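Local coordinates for envelope glycoprotein (Bourbon virus, PDB 5ZKX), which probably drives fusion of the viral and host cell membranes as a trimeric class III fusion glycoprotein of the baculovirus gp64 family, captured here in its postfusion form, at residues 30-35 and 202-207; 43-48 and 145-150; 74-79 and 187-192; 103-108 and 133-138. One frame throughout, in Å; residues are numbered along the deposited sequence.

Contact 1 (30-35 and 202-207); sequences IKVTKT and ETKFIP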
loop_
_atom_site.group_PDB
_atom_site.type_symbol
_atom_site.label_atom_id
_atom_site.label_comp_id
_atom_site.label_asym_id
_atom_site.label_seq_id
_atom_site.Cartn_x
_atom_site.Cartn_y
_atom_site.Cartn_z
ATOM N N ILE A 30 -4.497 28.888 -2.661
ATOM C CA ILE A 30 -5.566 29.067 -1.686
ATOM C C ILE A 30 -4.955 29.424 -0.337
ATOM O O ILE A 30 -4.132 28.678 0.204
ATOM C CB ILE A 30 -6.440 27.809 -1.590
ATOM C CG1 ILE A 30 -7.145 27.568 -2.927
ATOM C CG2 ILE A 30 -7.453 27.949 -0.465
ATOM C CD1 ILE A 30 -8.202 26.491 -2.882
ATOM N N LYS A 31 -5.360 30.570 0.205
ATOM C CA LYS A 31 -4.847 31.050 1.482
ATOM C C LYS A 31 -5.593 30.359 2.617
ATOM O O LYS A 31 -6.821 30.460 2.712
ATOM C CB LYS A 31 -5.004 32.566 1.567
ATOM C CG LYS A 31 -4.235 33.230 2.689
ATOM C CD LYS A 31 -4.577 34.706 2.752
ATOM C CE LYS A 31 -3.668 35.457 3.710
ATOM N NZ LYS A 31 -4.047 36.896 3.799
ATOM N N VAL A 32 -4.855 29.654 3.476
ATOM C CA VAL A 32 -5.443 28.838 4.528
ATOM C C VAL A 32 -4.698 29.077 5.835
ATOM O O VAL A 32 -3.536 29.493 5.855
ATOM C CB VAL A 32 -5.418 27.329 4.183
ATOM C CG1 VAL A 32 -6.200 27.045 2.913
ATOM C CG2 VAL A 32 -3.982 26.834 4.049
ATOM N N THR A 33 -5.392 28.812 6.936
ATOM C CA THR A 33 -4.750 28.634 8.229
ATOM C C THR A 33 -4.511 27.141 8.428
ATOM O O THR A 33 -5.446 26.340 8.327
ATOM C CB THR A 33 -5.604 29.212 9.356
ATOM O OG1 THR A 33 -5.457 30.637 9.382
ATOM C CG2 THR A 33 -5.171 28.646 10.699
ATOM N N LYS A 34 -3.263 26.768 8.686
ATOM C CA LYS A 34 -2.863 25.371 8.774
ATOM C C LYS A 34 -2.517 25.047 10.220
ATOM O O LYS A 34 -1.606 25.654 10.793
ATOM C CB LYS A 34 -1.681 25.086 7.849
ATOM C CG LYS A 34 -1.217 23.643 7.844
ATOM C CD LYS A 34 0.117 23.516 7.136
ATOM C CE LYS A 34 0.725 22.141 7.329
ATOM N NZ LYS A 34 2.004 22.001 6.576
ATOM N N THR A 35 -3.245 24.099 10.805
ATOM C CA THR A 35 -3.073 23.713 12.199
ATOM C C THR A 35 -2.315 22.394 12.281
ATOM O O THR A 35 -2.705 21.412 11.643
ATOM C CB THR A 35 -4.429 23.578 12.891
ATOM O OG1 THR A 35 -5.240 24.717 12.579
ATOM C CG2 THR A 35 -4.254 23.477 14.400
ATOM N N GLU A 202 -0.321 28.209 11.333
ATOM C CA GLU A 202 0.409 29.081 10.429
ATOM C C GLU A 202 -0.487 29.447 9.255
ATOM O O GLU A 202 -1.352 28.667 8.846
ATOM C CB GLU A 202 1.701 28.421 9.921
ATOM C CG GLU A 202 1.478 27.133 9.145
ATOM C CD GLU A 202 2.739 26.634 8.463
ATOM O OE1 GLU A 202 3.826 27.186 8.738
ATOM O OE2 GLU A 202 2.641 25.691 7.648
ATOM N N THR A 203 -0.287 30.652 8.733
ATOM C CA THR A 203 -0.960 31.087 7.518
ATOM C C THR A 203 -0.061 30.804 6.324
ATOM O O THR A 203 1.118 31.169 6.327
ATOM C CB THR A 203 -1.298 32.575 7.585
ATOM O OG1 THR A 203 -1.956 32.856 8.825
ATOM C CG2 THR A 203 -2.211 32.968 6.430
ATOM N N LYS A 204 -0.614 30.146 5.311
ATOM C CA LYS A 204 0.165 29.830 4.124
ATOM C C LYS A 204 -0.780 29.660 2.944
ATOM O O LYS A 204 -1.998 29.544 3.107
ATOM C CB LYS A 204 1.018 28.574 4.336
ATOM C CG LYS A 204 0.219 27.286 4.448
ATOM C CD LYS A 204 1.132 26.094 4.666
ATOM C CE LYS A 204 2.101 25.921 3.508
ATOM N NZ LYS A 204 2.953 24.707 3.663
ATOM N N PHE A 205 -0.197 29.667 1.748
ATOM C CA PHE A 205 -0.908 29.383 0.508
ATOM C C PHE A 205 -0.583 27.963 0.076
ATOM O O PHE A 205 0.589 27.572 0.054
ATOM C CB PHE A 205 -0.512 30.359 -0.605
ATOM C CG PHE A 205 -0.774 31.798 -0.282
ATOM C CD1 PHE A 205 0.171 32.557 0.388
ATOM C CD2 PHE A 205 -1.963 32.398 -0.661
ATOM C CE1 PHE A 205 -0.072 33.885 0.684
ATOM C CE2 PHE A 205 -2.211 33.724 -0.370
ATOM C CZ PHE A 205 -1.265 34.470 0.303
ATOM N N ILE A 206 -1.609 27.195 -0.270
ATOM C CA ILE A 206 -1.383 25.856 -0.804
ATOM C C ILE A 206 -1.823 25.833 -2.264
ATOM O O ILE A 206 -2.829 26.461 -2.621
ATOM C CB ILE A 206 -2.106 24.783 0.030
ATOM C CG1 ILE A 206 -3.624 24.954 -0.045
ATOM C CG2 ILE A 206 -1.632 24.822 1.478
ATOM C CD1 ILE A 206 -4.388 23.760 0.450
ATOM N N PRO A 207 -1.091 25.155 -3.144
ATOM C CA PRO A 207 -1.497 25.099 -4.552
ATOM C C PRO A 207 -2.609 24.085 -4.772
ATOM O O PRO A 207 -2.625 23.005 -4.176
ATOM C CB PRO A 207 -0.209 24.679 -5.269
ATOM C CG PRO A 207 0.545 23.896 -4.237
ATOM C CD PRO A 207 0.230 24.541 -2.917
#

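Contact 2 (43-48 and 145-150); sequences NFIIGY and VTNTHL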
loop_
_atom_site.group_PDB
_atom_site.type_symbol
_atom_site.label_atom_id
_atom_site.label_comp_id
_atom_site.label_asym_id
_atom_site.label_seq_id
_atom_site.Cartn_x
_atom_site.Cartn_y
_atom_site.Cartn_z
ATOM N N ASN A 43 9.490 11.565 22.953
ATOM C CA ASN A 43 8.585 12.303 23.824
ATOM C C ASN A 43 7.578 11.398 24.518
ATOM O O ASN A 43 6.681 11.898 25.203
ATOM C CB ASN A 43 7.847 13.374 23.017
ATOM C CG ASN A 43 7.289 12.833 21.711
ATOM O OD1 ASN A 43 7.035 11.635 21.578
ATOM N ND2 ASN A 43 7.100 13.714 20.739
ATOM N N PHE A 44 7.702 10.084 24.356
ATOM C CA PHE A 44 6.724 9.127 24.851
ATOM C C PHE A 44 7.448 8.021 25.603
ATOM O O PHE A 44 8.383 7.415 25.069
ATOM C CB PHE A 44 5.912 8.537 23.695
ATOM C CG PHE A 44 4.614 7.918 24.114
ATOM C CD1 PHE A 44 3.782 8.558 25.011
ATOM C CD2 PHE A 44 4.211 6.704 23.587
ATOM C CE1 PHE A 44 2.583 7.994 25.387
ATOM C CE2 PHE A 44 3.011 6.137 23.961
ATOM C CZ PHE A 44 2.198 6.783 24.862
ATOM N N ILE A 45 7.017 7.764 26.834
ATOM C CA ILE A 45 7.580 6.705 27.663
ATOM C C ILE A 45 6.471 5.726 28.007
ATOM O O ILE A 45 5.383 6.132 28.433
ATOM C CB ILE A 45 8.236 7.261 28.940
ATOM C CG1 ILE A 45 9.163 8.430 28.601
ATOM C CG2 ILE A 45 9.018 6.166 29.648
ATOM C CD1 ILE A 45 9.973 8.924 29.781
ATOM N N ILE A 46 6.740 4.440 27.806
ATOM C CA ILE A 46 5.807 3.371 28.134
ATOM C C ILE A 46 6.498 2.430 29.106
ATOM O O ILE A 46 7.620 1.977 28.845
ATOM C CB ILE A 46 5.334 2.608 26.883
ATOM C CG1 ILE A 46 4.785 3.577 25.839
ATOM C CG2 ILE A 46 4.274 1.584 27.256
ATOM C CD1 ILE A 46 4.210 2.884 24.627
ATOM N N GLY A 47 5.839 2.148 30.216
ATOM C CA GLY A 47 6.368 1.222 31.201
ATOM C C GLY A 47 5.290 0.290 31.699
ATOM O O GLY A 47 4.166 0.709 31.972
ATOM N N TYR A 48 5.637 -0.986 31.805
ATOM C CA TYR A 48 4.729 -1.974 32.362
ATOM C C TYR A 48 5.391 -2.677 33.538
ATOM O O TYR A 48 6.618 -2.727 33.650
ATOM C CB TYR A 48 4.284 -2.996 31.306
ATOM C CG TYR A 48 5.356 -3.937 30.812
ATOM C CD1 TYR A 48 5.575 -5.160 31.430
ATOM C CD2 TYR A 48 6.128 -3.618 29.705
ATOM C CE1 TYR A 48 6.545 -6.027 30.974
ATOM C CE2 TYR A 48 7.100 -4.482 29.238
ATOM C CZ TYR A 48 7.303 -5.684 29.876
ATOM O OH TYR A 48 8.267 -6.549 29.418
ATOM N N VAL A 145 10.343 -0.980 29.907
ATOM C CA VAL A 145 10.251 0.452 29.652
ATOM C C VAL A 145 10.811 0.731 28.264
ATOM O O VAL A 145 11.651 -0.016 27.751
ATOM C CB VAL A 145 10.993 1.270 30.739
ATOM C CG1 VAL A 145 12.503 1.168 30.561
ATOM C CG2 VAL A 145 10.534 2.726 30.737
ATOM N N THR A 146 10.324 1.806 27.642
ATOM C CA THR A 146 10.841 2.229 26.348
ATOM C C THR A 146 10.619 3.725 26.163
ATOM O O THR A 146 9.632 4.289 26.647
ATOM C CB THR A 146 10.205 1.440 25.193
ATOM O OG1 THR A 146 10.999 1.600 24.012
ATOM C CG2 THR A 146 8.783 1.910 24.910
ATOM N N ASN A 147 11.568 4.361 25.476
ATOM C CA ASN A 147 11.487 5.761 25.076
ATOM C C ASN A 147 11.321 5.817 23.564
ATOM O O ASN A 147 12.230 5.420 22.827
ATOM C CB ASN A 147 12.743 6.532 25.486
ATOM C CG ASN A 147 12.847 6.738 26.981
ATOM O OD1 ASN A 147 12.097 7.519 27.566
ATOM N ND2 ASN A 147 13.799 6.052 27.607
ATOM N N THR A 148 10.173 6.310 23.102
ATOM C CA THR A 148 9.883 6.388 21.675
ATOM C C THR A 148 9.357 7.777 21.330
ATOM O O THR A 148 9.185 8.642 22.193
ATOM C CB THR A 148 8.869 5.320 21.236
ATOM O OG1 THR A 148 7.587 5.601 21.814
ATOM C CG2 THR A 148 9.321 3.931 21.655
ATOM N N HIS A 149 9.102 7.978 20.042
ATOM C CA HIS A 149 8.504 9.198 19.522
ATOM C C HIS A 149 7.048 8.916 19.182
ATOM O O HIS A 149 6.748 7.948 18.476
ATOM C CB HIS A 149 9.267 9.686 18.288
ATOM C CG HIS A 149 8.472 10.581 17.386
ATOM N ND1 HIS A 149 8.441 11.950 17.537
ATOM C CD2 HIS A 149 7.695 10.303 16.313
ATOM C CE1 HIS A 149 7.670 12.476 16.603
ATOM N NE2 HIS A 149 7.205 11.499 15.847
ATOM N N LEU A 150 6.146 9.745 19.696
ATOM C CA LEU A 150 4.718 9.581 19.461
ATOM C C LEU A 150 4.228 10.650 18.494
ATOM O O LEU A 150 4.506 11.839 18.681
ATOM C CB LEU A 150 3.923 9.650 20.767
ATOM C CG LEU A 150 2.414 9.449 20.584
ATOM C CD1 LEU A 150 2.121 8.065 20.025
ATOM C CD2 LEU A 150 1.659 9.684 21.884
#

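Contact 3 (74-79 and 187-192); sequences PKPPTK and EFSYLY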
loop_
_atom_site.group_PDB
_atom_site.type_symbol
_atom_site.label_atom_id
_atom_site.label_comp_id
_atom_site.label_asym_id
_atom_site.label_seq_id
_atom_site.Cartn_x
_atom_site.Cartn_y
_atom_site.Cartn_z
ATOM N N PRO A 74 -1.420 -6.528 38.186
ATOM C CA PRO A 74 -0.697 -5.427 37.546
ATOM C C PRO A 74 -0.360 -4.331 38.543
ATOM O O PRO A 74 -1.186 -3.930 39.366
ATOM C CB PRO A 74 -1.693 -4.928 36.494
ATOM C CG PRO A 74 -3.026 -5.177 37.133
ATOM C CD PRO A 74 -2.874 -6.434 37.966
ATOM N N LYS A 75 0.874 -3.847 38.467
ATOM C CA LYS A 75 1.337 -2.731 39.288
ATOM C C LYS A 75 1.964 -1.705 38.356
ATOM O O LYS A 75 3.195 -1.585 38.276
ATOM C CB LYS A 75 2.313 -3.200 40.368
ATOM C CG LYS A 75 1.629 -3.753 41.613
ATOM C CD LYS A 75 0.906 -2.660 42.391
ATOM C CE LYS A 75 -0.176 -3.244 43.289
ATOM N NZ LYS A 75 -0.959 -2.188 43.994
ATOM N N PRO A 76 1.145 -0.953 37.629
ATOM C CA PRO A 76 1.676 0.042 36.696
ATOM C C PRO A 76 2.417 1.134 37.446
ATOM O O PRO A 76 1.941 1.617 38.485
ATOM C CB PRO A 76 0.417 0.589 36.007
ATOM C CG PRO A 76 -0.683 0.322 36.971
ATOM C CD PRO A 76 -0.329 -0.955 37.658
ATOM N N PRO A 77 3.590 1.534 36.963
ATOM C CA PRO A 77 4.381 2.533 37.689
ATOM C C PRO A 77 3.666 3.871 37.775
ATOM O O PRO A 77 2.810 4.200 36.952
ATOM C CB PRO A 77 5.667 2.640 36.859
ATOM C CG PRO A 77 5.293 2.127 35.507
ATOM C CD PRO A 77 4.270 1.062 35.747
ATOM N N THR A 78 4.019 4.640 38.800
ATOM C CA THR A 78 3.490 5.985 38.943
ATOM C C THR A 78 4.155 6.910 37.927
ATOM O O THR A 78 5.060 6.520 37.184
ATOM C CB THR A 78 3.707 6.498 40.364
ATOM O OG1 THR A 78 5.096 6.790 40.556
ATOM C CG2 THR A 78 3.271 5.454 41.377
ATOM N N LYS A 79 3.699 8.164 37.908
ATOM C CA LYS A 79 4.251 9.142 36.974
ATOM C C LYS A 79 5.741 9.346 37.211
ATOM O O LYS A 79 6.547 9.236 36.281
ATOM C CB LYS A 79 3.496 10.464 37.101
ATOM C CG LYS A 79 3.628 11.382 35.899
ATOM C CD LYS A 79 2.852 12.673 36.124
ATOM C CE LYS A 79 2.916 13.587 34.910
ATOM N NZ LYS A 79 2.019 14.770 35.066
ATOM N N GLU A 187 -1.479 -3.220 33.086
ATOM C CA GLU A 187 -0.061 -3.309 33.418
ATOM C C GLU A 187 0.712 -2.065 33.014
ATOM O O GLU A 187 1.764 -1.786 33.598
ATOM C CB GLU A 187 0.570 -4.518 32.724
ATOM C CG GLU A 187 0.603 -5.790 33.542
ATOM C CD GLU A 187 1.181 -6.965 32.767
ATOM O OE1 GLU A 187 0.461 -7.968 32.575
ATOM O OE2 GLU A 187 2.353 -6.886 32.347
ATOM N N PHE A 188 0.223 -1.321 32.030
ATOM C CA PHE A 188 1.023 -0.319 31.347
ATOM C C PHE A 188 0.710 1.080 31.855
ATOM O O PHE A 188 -0.413 1.383 32.263
ATOM C CB PHE A 188 0.789 -0.382 29.837
ATOM C CG PHE A 188 1.206 -1.684 29.212
ATOM C CD1 PHE A 188 2.432 -1.802 28.579
ATOM C CD2 PHE A 188 0.371 -2.787 29.249
ATOM C CE1 PHE A 188 2.816 -2.995 28.002
ATOM C CE2 PHE A 188 0.751 -3.981 28.673
ATOM C CZ PHE A 188 1.973 -4.085 28.052
ATOM N N SER A 189 1.730 1.931 31.825
ATOM C CA SER A 189 1.597 3.354 32.087
ATOM C C SER A 189 2.237 4.114 30.937
ATOM O O SER A 189 3.312 3.743 30.455
ATOM C CB SER A 189 2.247 3.751 33.421
ATOM O OG SER A 189 1.451 3.343 34.521
ATOM N N TYR A 190 1.567 5.175 30.495
ATOM C CA TYR A 190 1.999 5.956 29.346
ATOM C C TYR A 190 2.182 7.407 29.756
ATOM O O TYR A 190 1.297 7.993 30.388
ATOM C CB TYR A 190 0.992 5.860 28.206
ATOM C CG TYR A 190 0.570 4.453 27.858
ATOM C CD1 TYR A 190 1.179 3.765 26.822
ATOM C CD2 TYR A 190 -0.448 3.818 28.557
ATOM C CE1 TYR A 190 0.793 2.485 26.495
ATOM C CE2 TYR A 190 -0.840 2.541 28.237
ATOM C CZ TYR A 190 -0.215 1.878 27.205
ATOM O OH TYR A 190 -0.604 0.599 26.879
ATOM N N LEU A 191 3.324 7.981 29.391
ATOM C CA LEU A 191 3.619 9.385 29.640
ATOM C C LEU A 191 4.096 10.035 28.350
ATOM O O LEU A 191 5.054 9.563 27.727
ATOM C CB LEU A 191 4.676 9.544 30.732
ATOM C CG LEU A 191 5.077 10.983 31.043
ATOM C CD1 LEU A 191 3.954 11.706 31.773
ATOM C CD2 LEU A 191 6.364 11.010 31.850
ATOM N N TYR A 192 3.431 11.117 27.956
ATOM C CA TYR A 192 3.766 11.866 26.751
ATOM C C TYR A 192 4.132 13.286 27.156
ATOM O O TYR A 192 3.299 14.010 27.713
ATOM C CB TYR A 192 2.595 11.856 25.768
ATOM C CG TYR A 192 2.765 12.758 24.571
ATOM C CD1 TYR A 192 2.000 13.904 24.433
ATOM C CD2 TYR A 192 3.679 12.457 23.573
ATOM C CE1 TYR A 192 2.142 14.729 23.342
ATOM C CE2 TYR A 192 3.827 13.277 22.474
ATOM C CZ TYR A 192 3.055 14.414 22.365
ATOM O OH TYR A 192 3.191 15.243 21.277
#

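Contact 4 (103-108 and 133-138); sequences GDSSIC and AHHTCN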
loop_
_atom_site.group_PDB
_atom_site.type_symbol
_atom_site.label_atom_id
_atom_site.label_comp_id
_atom_site.label_asym_id
_atom_site.label_seq_id
_atom_site.Cartn_x
_atom_site.Cartn_y
_atom_site.Cartn_z
ATOM N N GLY A 103 7.496 -19.753 57.616
ATOM C CA GLY A 103 7.908 -18.462 58.140
ATOM C C GLY A 103 8.115 -17.438 57.038
ATOM O O GLY A 103 7.543 -16.344 57.067
ATOM N N ASP A 104 8.941 -17.776 56.051
ATOM C CA ASP A 104 9.206 -16.854 54.957
ATOM C C ASP A 104 8.025 -16.706 54.010
ATOM O O ASP A 104 8.052 -15.811 53.168
ATOM C CB ASP A 104 10.444 -17.315 54.192
ATOM C CG ASP A 104 11.589 -17.680 55.115
ATOM O OD1 ASP A 104 12.192 -18.756 54.911
ATOM O OD2 ASP A 104 11.880 -16.896 56.044
ATOM N N SER A 105 6.996 -17.553 54.122
ATOM C CA SER A 105 5.826 -17.412 53.262
ATOM C C SER A 105 5.058 -16.129 53.541
ATOM O O SER A 105 4.228 -15.727 52.719
ATOM C CB SER A 105 4.893 -18.610 53.425
ATOM O OG SER A 105 4.171 -18.523 54.639
ATOM N N SER A 106 5.305 -15.483 54.687
ATOM C CA SER A 106 4.717 -14.175 54.944
ATOM C C SER A 106 5.197 -13.131 53.947
ATOM O O SER A 106 4.590 -12.060 53.845
ATOM C CB SER A 106 5.039 -13.711 56.365
ATOM O OG SER A 106 6.360 -13.192 56.447
ATOM N N ILE A 107 6.265 -13.426 53.203
ATOM C CA ILE A 107 6.752 -12.536 52.162
ATOM C C ILE A 107 5.740 -12.286 51.056
ATOM O O ILE A 107 5.900 -11.322 50.299
ATOM C CB ILE A 107 8.032 -13.152 51.573
ATOM C CG1 ILE A 107 8.878 -12.152 50.780
ATOM C CG2 ILE A 107 7.689 -14.265 50.625
ATOM C CD1 ILE A 107 9.305 -10.950 51.561
ATOM N N CYS A 108 4.669 -13.087 50.970
ATOM C CA CYS A 108 3.692 -12.939 49.893
ATOM C C CYS A 108 2.833 -11.692 50.032
ATOM O O CYS A 108 2.149 -11.338 49.071
ATOM C CB CYS A 108 2.794 -14.176 49.810
ATOM S SG CYS A 108 3.355 -15.459 48.644
ATOM N N ALA A 133 1.218 -28.875 56.499
ATOM C CA ALA A 133 0.826 -28.028 57.625
ATOM C C ALA A 133 1.421 -26.630 57.530
ATOM O O ALA A 133 1.494 -25.914 58.533
ATOM C CB ALA A 133 1.195 -28.667 58.969
ATOM N N HIS A 134 1.826 -26.213 56.332
ATOM C CA HIS A 134 2.539 -24.958 56.156
ATOM C C HIS A 134 2.080 -24.263 54.883
ATOM O O HIS A 134 1.541 -24.887 53.965
ATOM C CB HIS A 134 4.051 -25.187 56.103
ATOM C CG HIS A 134 4.662 -25.466 57.438
ATOM N ND1 HIS A 134 4.056 -25.104 58.621
ATOM C CD2 HIS A 134 5.821 -26.075 57.778
ATOM C CE1 HIS A 134 4.819 -25.473 59.634
ATOM N NE2 HIS A 134 5.895 -26.066 59.150
ATOM N N HIS A 135 2.313 -22.952 54.844
ATOM C CA HIS A 135 2.088 -22.142 53.657
ATOM C C HIS A 135 3.352 -22.084 52.811
ATOM O O HIS A 135 4.465 -22.229 53.317
ATOM C CB HIS A 135 1.667 -20.722 54.033
ATOM C CG HIS A 135 0.281 -20.625 54.587
ATOM N ND1 HIS A 135 -0.834 -20.504 53.786
ATOM C CD2 HIS A 135 -0.170 -20.625 55.863
ATOM C CE1 HIS A 135 -1.913 -20.436 54.545
ATOM N NE2 HIS A 135 -1.537 -20.508 55.809
ATOM N N THR A 136 3.171 -21.862 51.510
ATOM C CA THR A 136 4.280 -21.694 50.582
ATOM C C THR A 136 4.035 -20.453 49.736
ATOM O O THR A 136 2.894 -20.162 49.361
ATOM C CB THR A 136 4.459 -22.921 49.673
ATOM O OG1 THR A 136 4.490 -24.108 50.476
ATOM C CG2 THR A 136 5.765 -22.823 48.887
ATOM N N CYS A 137 5.104 -19.719 49.445
ATOM C CA CYS A 137 4.997 -18.484 48.682
ATOM C C CYS A 137 5.919 -18.536 47.476
ATOM O O CYS A 137 7.084 -18.934 47.588
ATOM C CB CYS A 137 5.329 -17.259 49.541
ATOM S SG CYS A 137 5.215 -15.674 48.650
ATOM N N ASN A 138 5.383 -18.145 46.324
ATOM C CA ASN A 138 6.154 -17.906 45.115
ATOM C C ASN A 138 5.757 -16.548 44.558
ATOM O O ASN A 138 4.569 -16.222 44.484
ATOM C CB ASN A 138 5.921 -18.993 44.059
ATOM C CG ASN A 138 6.662 -20.275 44.366
ATOM O OD1 ASN A 138 7.863 -20.388 44.118
ATOM N ND2 ASN A 138 5.947 -21.253 44.906
#

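Contact 1 (30-35 and 202-207)
An antiparallel strand pair joins residues 30-35 to 202-207, with Ile30, Val32 and Lys34 facing Ile206, Lys204 and Glu202 in hydrogen-bonded pairs. Six backbone bonds hold the ladder; among them Val32 N reaches Lys204 O at 2.9 Å and Lys34 N reaches Glu202 O at 2.7 Å. The two short strand axes make an angle of 137°, well short of strictly antiparallel, as in a strongly twisted sheet. On the face carrying Lys31, Thr33, Thr203 and Phe205, the extended Lys31 chain crosses the Phe205 side chain obliquely. Its CG stands off-centre, 4.2 Å from the ring centroid of Phe205, in a CH-pi contact, and its CB comes to 3.6 Å from Phe205 CE2. Strands 26-36 and 200-210 are neighbours within a mixed sheet, flanked by strands 256-260 and 234-238 respectively. The other face mixes apolar and charged groups. Val32 CG2, between its own backbone N and carbonyl carbon, packs 4.0 Å from Ile206 CG2, the two side chains crossing at about a right angle. Farther along, Lys34 lies beside Glu202, pointing the same way, and its NZ makes a long salt bridge of 3.9 Å to Glu202 OE2. Lys204 NZ sits only 4.1 Å from Lys34 NZ. This pairing of like charges is probably eased by Asp238 on strand 234-238, whose two carboxylate oxygens form salt bridges with one lysine each. Beyond the ladder, Pro207 packs on Tyr296 of the second subunit.

Contact 2 (43-48 and 145-150)
A classic beta bulge interrupts the pairing where Asn43 and Phe44 both face Thr148: Phe44 N binds Thr148 O at 3.0 Å, while the bond from Asn43 N to the same oxygen is weak. Beyond it the antiparallel ladder of strands 44-58 and 134-148 is regular, with Thr148 N on Phe44 O and both hydrogen-bonded links between Ile46 and Thr146. Next to the bulge a side chain joins in the pairing. Asn43 CG lies between its own backbone N and carbonyl carbon (chi1 47°), and OD1 accepts the N-H of Leu150 at 2.8 Å, in the plane of the amide and on a lone pair, with a nearly straight approach (168°). Asn43 ND2 is hydrogen-bonded to Asp39, so both ends of this buried amide are held. Leu150 then folds over Phe44: its CD2 sits above the ring centre, 3.9 Å from the centroid of Phe44 and 9° off the normal, while Thr148 OG1 lies at the ring edge. Tyr190 and Tyr192 of strand 188-192 also touch Phe44. On the face carrying Ile45, Val145 and Asn147, Val145 and Ile45 point the same way, with Val145 CG2 3.9 Å from Ile45 CG2 and helix 79-88 packing against both through Leu82. The Asn147 side chain lies beside Ile45, pointing the same way; its ND2 bonds to Gly86 O and its OD1 lies 3.2 Å from Ile45 CG1.

Contact 3 (74-79 and 187-192)
Ser189 OG donates a hydrogen bond of 2.9 Å to Pro77 O, meeting it in the carbonyl plane on a lone pair, and is also hydrogen-bonded to Thr184 OG1 of the adjoining strand 182-185. Two polar partners thus satisfy a buried hydroxyl. The first torsion of Ser189 (chi1 -75°) puts OG anti to the carbonyl carbon, and there it also meets the pyrrolidine rings: Pro76 CB approaches OG of Ser189 to 3.3 Å, while Pro77 CD comes to 3.8 Å from the same oxygen. Pro76 adds a CA-H...O contact of 3.6 Å from its CA to Glu187 O. At the start of the connection Pro74 CB touches Glu187 CG at 3.8 Å; the carboxylate beyond is directed elsewhere, to a salt bridge with Arg142. The proline-rich residues 74-79 form the connection from strand 67-74 to helix 79-88, and they run almost alongside residues 187-191, the end-to-end directions differing by 14°. Strand 188-192 is hydrogen-bonded to strands 44-58 and 182-185 of an antiparallel sheet, and the connection and the helix pack on the face carrying Ser189 and Leu191, both of which touch Leu82 of the helix. Thr78 is the N-cap of that helix. In the first turn the extended Lys79 chain crosses Leu191 at about a right angle, with Lys79 CE 3.8 Å from Leu191 CD1.

Contact 4 (103-108 and 133-138)
The imidazole of His135 has Ser105 OG placed obliquely to it, and it meets two further rings of strand 44-58: Tyr55, inclined by about 15°, and Tyr57, by about 40°. Although CB of His135 points at residues 103-108, the ring itself leads away from them, so the touch across the contact falls on the first carbon, with Ser105 OG 3.4 Å from His135 CB. The same hydroxyl is hydrogen-bonded to Ser102 O, just ahead of the segment. A disulfide forms the covalent part of the contact. Cys108 SG and Cys137 SG are 1.9 Å apart, with a torsion about the S-S bond of 106°, and Cys137 SG stands anti to its own backbone N, which carries it out from the strand toward the 3-10 turns of residues 104-108. Those turns are closed by backbone bonds such as Ile107 N to Asp104 O at 3.0 Å, and they bring Ser105 and Cys108 round to the same side. Packing completes the join: Ile107 CG2 lies 3.5 Å from Cys137 SG, and Ser105 O lies 3.7 Å from Cys137 CB. The disulfide thus ties the loop between strands 100-101 and 116-118 to strand 134-148. That strand is paired on one side with strand 44-58 and, through Cys137 and Ala100, with the short strand 100-101; Val97 of strand 97-98 packs against Ile107 and Cys137.

Contacts 2, 3 and 4 all reach one antiparallel sheet, whereas contact 1 lies in a separate mixed sheet, its centre about 39 Å from that of contact 3 and about 68 Å from that of contact 4. Contacts 2 and 3 touch directly: strand 44-58 runs between 134-148 and 188-192, with a probable hydrogen bond from Ser189 N to Gly47 O. Contacts 2 and 4 share strand 134-148. Contacts 1 and 2 are both ladders, but surface contact 1 adds lysines and carboxylates where partly buried contact 2 adds a buried amide and apolar packing; contact 3, also partly buried, rests a loop on a strand through one hydroxyl and prolines; buried contact 4 is covalently cross-linked.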